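Local atomic coordinates of NlpC/P60 domain-containing protein (Mycobacterium avium subsp. paratuberculosis, PDB entry 3GT2), a protein that is of unknown function but contains a P60 domain of the NlpC/P60 (peptidase C40) family, to which cysteine-type peptidase activity is generally assigned. Residues D55-M60 against G76-V81; Y62-A67 against G93-Y98. All blocks are in the same frame, centred on the assembly; numbering follows the deposited sequence.

Interaction 1: D55-M60 against G76-V81; sequences DASGLM and GAMYRV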
ATOM      1  N   ASP A  55      -3.431   0.662  -9.514  1.00 13.95           N
ATOM      2  CA  ASP A  55      -4.490   0.510  -8.517  1.00 13.49           C
ATOM      3  C   ASP A  55      -3.804   0.345  -7.161  1.00 18.24           C
ATOM      4  O   ASP A  55      -2.587   0.344  -7.090  1.00 16.22           O
ATOM      5  CB  ASP A  55      -5.464  -0.625  -8.845  1.00 17.74           C
ATOM      6  CG  ASP A  55      -4.821  -1.998  -8.820  1.00 28.04           C
ATOM      7  OD1 ASP A  55      -3.607  -2.112  -8.529  1.00 29.41           O
ATOM      8  OD2 ASP A  55      -5.546  -2.978  -9.107  1.00 29.48           O
ATOM      9  N   ALA A  56      -4.582   0.229  -6.090  1.00 16.52           N
ATOM     10  CA  ALA A  56      -4.021   0.183  -4.741  1.00 14.74           C
ATOM     11  C   ALA A  56      -3.020  -0.961  -4.547  1.00 15.24           C
ATOM     12  O   ALA A  56      -1.916  -0.761  -4.026  1.00 16.38           O
ATOM     13  CB  ALA A  56      -5.160   0.068  -3.716  1.00 14.52           C
ATOM     14  N   SER A  57      -3.413  -2.153  -4.971  1.00 16.67           N
ATOM     15  CA  SER A  57      -2.556  -3.328  -4.907  1.00 19.73           C
ATOM     16  C   SER A  57      -1.228  -3.103  -5.651  1.00 18.51           C
ATOM     17  O   SER A  57      -0.149  -3.405  -5.133  1.00 16.08           O
ATOM     18  CB  SER A  57      -3.305  -4.530  -5.501  1.00 25.21           C
ATOM     19  OG  SER A  57      -2.471  -5.669  -5.625  1.00 30.88           O
ATOM     20  N   GLY A  58      -1.319  -2.578  -6.874  1.00 19.23           N
ATOM     21  CA  GLY A  58      -0.142  -2.386  -7.712  1.00 14.56           C
ATOM     22  C   GLY A  58       0.845  -1.424  -7.078  1.00 15.22           C
ATOM     23  O   GLY A  58       2.055  -1.623  -7.137  1.00 13.81           O
ATOM     24  N   LEU A  59       0.330  -0.371  -6.456  1.00 15.39           N
ATOM     25  CA  LEU A  59       1.201   0.608  -5.843  1.00 11.81           C
ATOM     26  C   LEU A  59       1.927   0.027  -4.627  1.00 12.03           C
ATOM     27  O   LEU A  59       3.115   0.293  -4.413  1.00 13.25           O
ATOM     28  CB  LEU A  59       0.407   1.848  -5.436  1.00 12.71           C
ATOM     29  CG  LEU A  59       1.200   2.889  -4.638  1.00 15.35           C
ATOM     30  CD1 LEU A  59       2.317   3.530  -5.479  1.00 16.00           C
ATOM     31  CD2 LEU A  59       0.268   3.961  -4.106  1.00 14.91           C
HETATM   32  N   MSE A  60       1.216  -0.766  -3.831  1.00 13.26           N
HETATM   33  CA  MSE A  60       1.856  -1.390  -2.683  1.00 14.60           C
HETATM   34  C   MSE A  60       2.956  -2.340  -3.161  1.00 14.64           C
HETATM   35  O   MSE A  60       4.043  -2.380  -2.590  1.00 14.85           O
HETATM   36  CB  MSE A  60       0.844  -2.157  -1.817  1.00 14.19           C
HETATM   37  CG  MSE A  60      -0.327  -1.347  -1.286  1.00 18.69           C
HETATM   38 SE   MSE A  60       0.183   0.118  -0.076  1.00 21.81          SE
HETATM   39  CE  MSE A  60      -0.093   1.620  -1.263  1.00 18.33           C
ATOM     40  N   GLY A  76      -6.907  -8.298  -0.694  1.00 15.28           N
ATOM     41  CA  GLY A  76      -7.423  -9.416   0.085  1.00 19.29           C
ATOM     42  C   GLY A  76      -6.348 -10.427   0.446  1.00 22.94           C
ATOM     43  O   GLY A  76      -6.375 -11.014   1.529  1.00 21.66           O
ATOM     44  N   ALA A  77      -5.389 -10.624  -0.450  1.00 21.34           N
ATOM     45  CA  ALA A  77      -4.290 -11.545  -0.186  1.00 19.63           C
ATOM     46  C   ALA A  77      -3.234 -10.917   0.720  1.00 20.07           C
ATOM     47  O   ALA A  77      -2.615 -11.606   1.530  1.00 22.14           O
ATOM     48  CB  ALA A  77      -3.654 -12.020  -1.499  1.00 19.94           C
HETATM   49  N   MSE A  78      -3.011  -9.612   0.579  1.00 19.24           N
HETATM   50  CA  MSE A  78      -2.075  -8.923   1.469  1.00 16.87           C
HETATM   51  C   MSE A  78      -2.567  -8.967   2.910  1.00 18.44           C
HETATM   52  O   MSE A  78      -1.769  -9.003   3.845  1.00 19.76           O
HETATM   53  CB  MSE A  78      -1.877  -7.471   1.038  1.00 14.36           C
HETATM   54  CG  MSE A  78      -1.151  -7.302  -0.266  1.00 19.92           C
HETATM   55 SE   MSE A  78      -1.187  -5.453  -0.888  1.00 23.46          SE
HETATM   56  CE  MSE A  78      -0.386  -5.756  -2.626  1.00 19.97           C
ATOM     57  N   TYR A  79      -3.887  -8.960   3.084  1.00 17.89           N
ATOM     58  CA  TYR A  79      -4.494  -8.973   4.408  1.00 17.73           C
ATOM     59  C   TYR A  79      -4.174 -10.276   5.122  1.00 21.46           C
ATOM     60  O   TYR A  79      -4.313 -10.373   6.328  1.00 23.24           O
ATOM     61  CB  TYR A  79      -6.004  -8.842   4.283  1.00 16.28           C
ATOM     62  CG  TYR A  79      -6.712  -8.485   5.565  1.00 16.74           C
ATOM     63  CD1 TYR A  79      -6.408  -7.308   6.244  1.00 18.31           C
ATOM     64  CD2 TYR A  79      -7.704  -9.310   6.086  1.00 18.30           C
ATOM     65  CE1 TYR A  79      -7.063  -6.966   7.413  1.00 21.36           C
ATOM     66  CE2 TYR A  79      -8.362  -8.977   7.261  1.00 23.02           C
ATOM     67  CZ  TYR A  79      -8.036  -7.798   7.914  1.00 23.64           C
ATOM     68  OH  TYR A  79      -8.674  -7.436   9.075  1.00 20.32           O
ATOM     69  N   ARG A  80      -3.746 -11.278   4.365  1.00 21.93           N
ATOM     70  CA  ARG A  80      -3.512 -12.609   4.922  1.00 23.95           C
ATOM     71  C   ARG A  80      -2.036 -12.954   5.092  1.00 26.48           C
ATOM     72  O   ARG A  80      -1.687 -14.102   5.365  1.00 29.64           O
ATOM     73  CB  ARG A  80      -4.208 -13.667   4.063  1.00 26.63           C
ATOM     74  CG  ARG A  80      -5.726 -13.533   4.078  1.00 27.26           C
ATOM     75  CD  ARG A  80      -6.367 -14.367   2.978  1.00 36.19           C
ATOM     76  NE  ARG A  80      -6.086 -15.789   3.152  1.00 42.30           N
ATOM     77  CZ  ARG A  80      -6.736 -16.579   4.000  1.00 46.86           C
ATOM     78  NH1 ARG A  80      -7.706 -16.088   4.760  1.00 46.59           N
ATOM     79  NH2 ARG A  80      -6.411 -17.861   4.092  1.00 50.46           N
ATOM     80  N   VAL A  81      -1.167 -11.968   4.931  1.00 19.68           N
ATOM     81  CA  VAL A  81       0.250 -12.189   5.185  1.00 18.83           C
ATOM     82  C   VAL A  81       0.727 -11.285   6.317  1.00 21.00           C
ATOM     83  O   VAL A  81       0.007 -10.392   6.751  1.00 23.49           O
ATOM     84  CB  VAL A  81       1.104 -11.966   3.929  1.00 22.80           C
ATOM     85  CG1 VAL A  81       0.515 -12.751   2.767  1.00 22.18           C
ATOM     86  CG2 VAL A  81       1.184 -10.483   3.596  1.00 22.60           C
TER

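Interaction 2: Y62-A67 against G93-Y98; sequences YAYAGA and GDLIFY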
ATOM      1  N   TYR A  62       4.725  -2.161  -5.853  1.00 13.54           N
ATOM      2  CA  TYR A  62       5.855  -1.337  -6.291  1.00 15.16           C
ATOM      3  C   TYR A  62       6.676  -0.817  -5.103  1.00 18.30           C
ATOM      4  O   TYR A  62       7.910  -0.907  -5.095  1.00 16.68           O
ATOM      5  CB  TYR A  62       5.375  -0.156  -7.134  1.00 12.62           C
ATOM      6  CG  TYR A  62       6.514   0.759  -7.527  1.00 14.62           C
ATOM      7  CD1 TYR A  62       7.403   0.387  -8.521  1.00 20.86           C
ATOM      8  CD2 TYR A  62       6.723   1.968  -6.868  1.00 16.49           C
ATOM      9  CE1 TYR A  62       8.461   1.218  -8.891  1.00 22.80           C
ATOM     10  CE2 TYR A  62       7.774   2.798  -7.214  1.00 22.06           C
ATOM     11  CZ  TYR A  62       8.643   2.414  -8.230  1.00 24.01           C
ATOM     12  OH  TYR A  62       9.698   3.232  -8.581  1.00 30.43           O
ATOM     13  N   ALA A  63       5.995  -0.232  -4.121  1.00 15.59           N
ATOM     14  CA  ALA A  63       6.685   0.413  -3.009  1.00 15.12           C
ATOM     15  C   ALA A  63       7.479  -0.607  -2.186  1.00 16.70           C
ATOM     16  O   ALA A  63       8.667  -0.419  -1.916  1.00 16.27           O
ATOM     17  CB  ALA A  63       5.697   1.159  -2.134  1.00 17.16           C
ATOM     18  N   TYR A  64       6.820  -1.696  -1.806  1.00 14.40           N
ATOM     19  CA  TYR A  64       7.460  -2.697  -0.952  1.00 12.01           C
ATOM     20  C   TYR A  64       8.585  -3.483  -1.641  1.00 14.25           C
ATOM     21  O   TYR A  64       9.484  -3.986  -0.982  1.00 17.08           O
ATOM     22  CB  TYR A  64       6.406  -3.600  -0.274  1.00 13.51           C
ATOM     23  CG  TYR A  64       5.637  -2.831   0.788  1.00 17.43           C
ATOM     24  CD1 TYR A  64       4.628  -1.951   0.439  1.00 17.55           C
ATOM     25  CD2 TYR A  64       5.970  -2.939   2.130  1.00 22.94           C
ATOM     26  CE1 TYR A  64       3.937  -1.218   1.404  1.00 18.27           C
ATOM     27  CE2 TYR A  64       5.290  -2.216   3.097  1.00 16.54           C
ATOM     28  CZ  TYR A  64       4.287  -1.355   2.733  1.00 15.18           C
ATOM     29  OH  TYR A  64       3.620  -0.628   3.702  1.00 23.19           O
ATOM     30  N   ALA A  65       8.568  -3.536  -2.971  1.00 15.40           N
ATOM     31  CA  ALA A  65       9.634  -4.220  -3.696  1.00 16.00           C
ATOM     32  C   ALA A  65      11.003  -3.632  -3.369  1.00 21.48           C
ATOM     33  O   ALA A  65      12.006  -4.328  -3.450  1.00 23.01           O
ATOM     34  CB  ALA A  65       9.380  -4.164  -5.179  1.00 21.97           C
ATOM     35  N   GLY A  66      11.038  -2.355  -2.990  1.00 25.54           N
ATOM     36  CA  GLY A  66      12.281  -1.695  -2.620  1.00 27.93           C
ATOM     37  C   GLY A  66      12.966  -2.275  -1.392  1.00 28.96           C
ATOM     38  O   GLY A  66      14.178  -2.144  -1.229  1.00 30.08           O
ATOM     39  N   ALA A  67      12.190  -2.917  -0.525  1.00 23.24           N
ATOM     40  CA  ALA A  67      12.735  -3.540   0.676  1.00 25.45           C
ATOM     41  C   ALA A  67      13.029  -5.025   0.469  1.00 25.77           C
ATOM     42  O   ALA A  67      13.319  -5.742   1.425  1.00 29.40           O
ATOM     43  CB  ALA A  67      11.784  -3.348   1.849  1.00 25.60           C
ATOM     44  N   GLY A  93       4.542   2.542   7.643  1.00 15.93           N
ATOM     45  CA  GLY A  93       4.909   1.346   6.900  1.00 19.38           C
ATOM     46  C   GLY A  93       3.888   0.221   7.029  1.00 16.94           C
ATOM     47  O   GLY A  93       3.889  -0.717   6.233  1.00 18.68           O
ATOM     48  N   ASP A  94       3.012   0.307   8.028  1.00 16.55           N
ATOM     49  CA  ASP A  94       1.958  -0.687   8.190  1.00 12.70           C
ATOM     50  C   ASP A  94       0.894  -0.492   7.114  1.00 18.86           C
ATOM     51  O   ASP A  94       0.692   0.623   6.629  1.00 21.36           O
ATOM     52  CB  ASP A  94       1.315  -0.589   9.576  1.00 15.39           C
ATOM     53  CG  ASP A  94       2.227  -1.088  10.688  1.00 23.53           C
ATOM     54  OD1 ASP A  94       3.245  -1.752  10.387  1.00 23.03           O
ATOM     55  OD2 ASP A  94       1.918  -0.816  11.868  1.00 23.36           O
ATOM     56  N   LEU A  95       0.218  -1.575   6.736  1.00 15.30           N
ATOM     57  CA  LEU A  95      -0.824  -1.505   5.713  1.00 13.47           C
ATOM     58  C   LEU A  95      -2.213  -1.375   6.344  1.00 16.54           C
ATOM     59  O   LEU A  95      -2.521  -2.055   7.324  1.00 15.26           O
ATOM     60  CB  LEU A  95      -0.776  -2.738   4.813  1.00 13.65           C
ATOM     61  CG  LEU A  95       0.487  -2.890   3.952  1.00 20.47           C
ATOM     62  CD1 LEU A  95       0.520  -4.267   3.305  1.00 21.16           C
ATOM     63  CD2 LEU A  95       0.539  -1.814   2.874  1.00 20.92           C
ATOM     64  N   ILE A  96      -3.031  -0.499   5.760  1.00 14.79           N
ATOM     65  CA  ILE A  96      -4.411  -0.263   6.184  1.00 14.24           C
ATOM     66  C   ILE A  96      -5.341  -0.818   5.119  1.00 16.06           C
ATOM     67  O   ILE A  96      -5.089  -0.627   3.939  1.00 20.28           O
ATOM     68  CB  ILE A  96      -4.697   1.241   6.291  1.00 21.33           C
ATOM     69  CG1 ILE A  96      -3.755   1.903   7.294  1.00 20.78           C
ATOM     70  CG2 ILE A  96      -6.149   1.480   6.673  1.00 20.96           C
ATOM     71  CD1 ILE A  96      -3.755   3.427   7.197  1.00 28.68           C
ATOM     72  N   PHE A  97      -6.411  -1.501   5.513  1.00 13.23           N
ATOM     73  CA  PHE A  97      -7.248  -2.190   4.528  1.00 16.47           C
ATOM     74  C   PHE A  97      -8.708  -1.742   4.586  1.00 16.88           C
ATOM     75  O   PHE A  97      -9.182  -1.265   5.619  1.00 18.01           O
ATOM     76  CB  PHE A  97      -7.176  -3.712   4.718  1.00 13.02           C
ATOM     77  CG  PHE A  97      -5.820  -4.292   4.485  1.00 15.87           C
ATOM     78  CD1 PHE A  97      -4.844  -4.211   5.460  1.00 18.30           C
ATOM     79  CD2 PHE A  97      -5.527  -4.951   3.304  1.00 15.50           C
ATOM     80  CE1 PHE A  97      -3.588  -4.757   5.253  1.00 16.99           C
ATOM     81  CE2 PHE A  97      -4.272  -5.507   3.092  1.00 14.73           C
ATOM     82  CZ  PHE A  97      -3.300  -5.407   4.065  1.00 16.92           C
ATOM     83  N   TYR A  98      -9.410  -1.917   3.467  1.00 16.78           N
ATOM     84  CA  TYR A  98     -10.811  -1.521   3.353  1.00 17.31           C
ATOM     85  C   TYR A  98     -11.651  -2.658   2.811  1.00 21.65           C
ATOM     86  O   TYR A  98     -11.190  -3.440   1.979  1.00 19.16           O
ATOM     87  CB  TYR A  98     -10.939  -0.260   2.477  1.00 17.10           C
ATOM     88  CG  TYR A  98     -10.258   0.894   3.138  1.00 17.21           C
ATOM     89  CD1 TYR A  98     -10.954   1.708   4.026  1.00 15.94           C
ATOM     90  CD2 TYR A  98      -8.897   1.135   2.937  1.00 17.78           C
ATOM     91  CE1 TYR A  98     -10.336   2.733   4.675  1.00 19.14           C
ATOM     92  CE2 TYR A  98      -8.269   2.164   3.588  1.00 17.80           C
ATOM     93  CZ  TYR A  98      -8.996   2.964   4.452  1.00 17.97           C
ATOM     94  OH  TYR A  98      -8.381   3.994   5.113  1.00 21.14           O
TER

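Interaction 1: D55-M60 against G76-V81
Selenomethionine Met78, on helix 75-78, reaches the first turn of helix 56-65 with its terminal methyl, between Ser57 and the base of Met60. Beyond CG its chain is extended (chi2 171°, chi3 -173°), carrying CE far enough to bridge the segments, whose nearest CA atoms, those of Ser57 and Met78, are 8.5 Å apart. The apolar part is small: Met78 CE lies 3.9 Å from Met60 CB, with Met78 SE alongside. Met60, also selenomethionine, has its CB toward Met78, but bends at chi2 and chi3 lead the end of the chain away, and its side chain packs on Leu95, Val106 and Met108 of the sheet. The closer approach is of the methyl to oxygen: Met78 CE sits 3.4 Å from Ser57 O and 3.7 Å from Ser57 OG. That hydroxyl is hydrogen-bonded to Ser74 N, so a polar link between the two helical regions runs just beside the methyl. Within segment 55-60, Asp55 occupies the N-cap position, and its OD1 accepts from Gly58 N at 2.9 Å, nearly in line with the carboxylate C-O bond. The sequence DASG probably corresponds to the family's Asp-Cys-Ser-Gly motif, with Ala56 where the nucleophilic cysteine is usual; Ala56 itself has no thiol. Chemically, a single methyl on two serine oxygens and a methylene implies little directional demand; the directional bond nearby is Ser57 OG to Ser74 N.

Interaction 2: Y62-A67 against G93-Y98
Tyr64 of helix 56-65 points its ring across to the chain entering strand 95-98, joining the helix to the antiparallel sheet of the papain-like NlpC/P60 fold. The ring lies with its edge to Gly93: the carbonyl oxygen sits in the ring plane, by the hydroxyl end. CB already lies toward segment 93-98, and chi1 of -71°, with CG anti to the carbonyl carbon, carries the ring on to Gly93. Tyr64 OH donates to Gly93 O over 2.5 Å, a short bond that meets the carbonyl off its plane, 42° above it, at a C=O...donor angle of 128°. Backbone hydrogen bonding to Tyr109 also ties Gly93 to the adjacent strand 105-111. Leu95 comes in obliquely to the same ring, the two side chains passing each other in opposite directions. Its CD2 branch does the touching, 3.8 Å from Tyr64 CE1, so the phenol is gripped at its polar end by a main-chain acceptor while a methyl packs against the carbons beside it. Asp94, between these two contacts, has its CB directed away from the helix and its carboxylate engaged by Arg138 in a salt bridge and by Arg91 N. Val19 of helix 7-24, Met108, Leu71 and Val139 also pack on Tyr64, a buried residue. The Leu95 methyl also reaches the hydroxyl itself: CD2 is 3.4 Å from Tyr64 OH.

How the interactions relate
Both contacts lie in the core and both use helix 56-65, interaction 1 near its N-terminal end and interaction 2 in its later turns. All four touching residues of interaction 2 are buried, whereas Ser57 in interaction 1 is partly exposed. Segment 55-60 meets the short helix 75-78; 62-67 meets the entry to strand 95-98. Interaction 1 is van der Waals packing of a selenomethionine tip beside polar serine atoms; interaction 2 has a direct side-chain to main-chain hydrogen bond. The two contacts touch: Met60 SE lies 3.5 Å from Leu95 CD2, and Met78 CB 3.7 Å from Phe97 CE2. Tyr79 and Phe97, neither touching across its own contact, add an edge-to-face ring pair between 76-81 and 93-98.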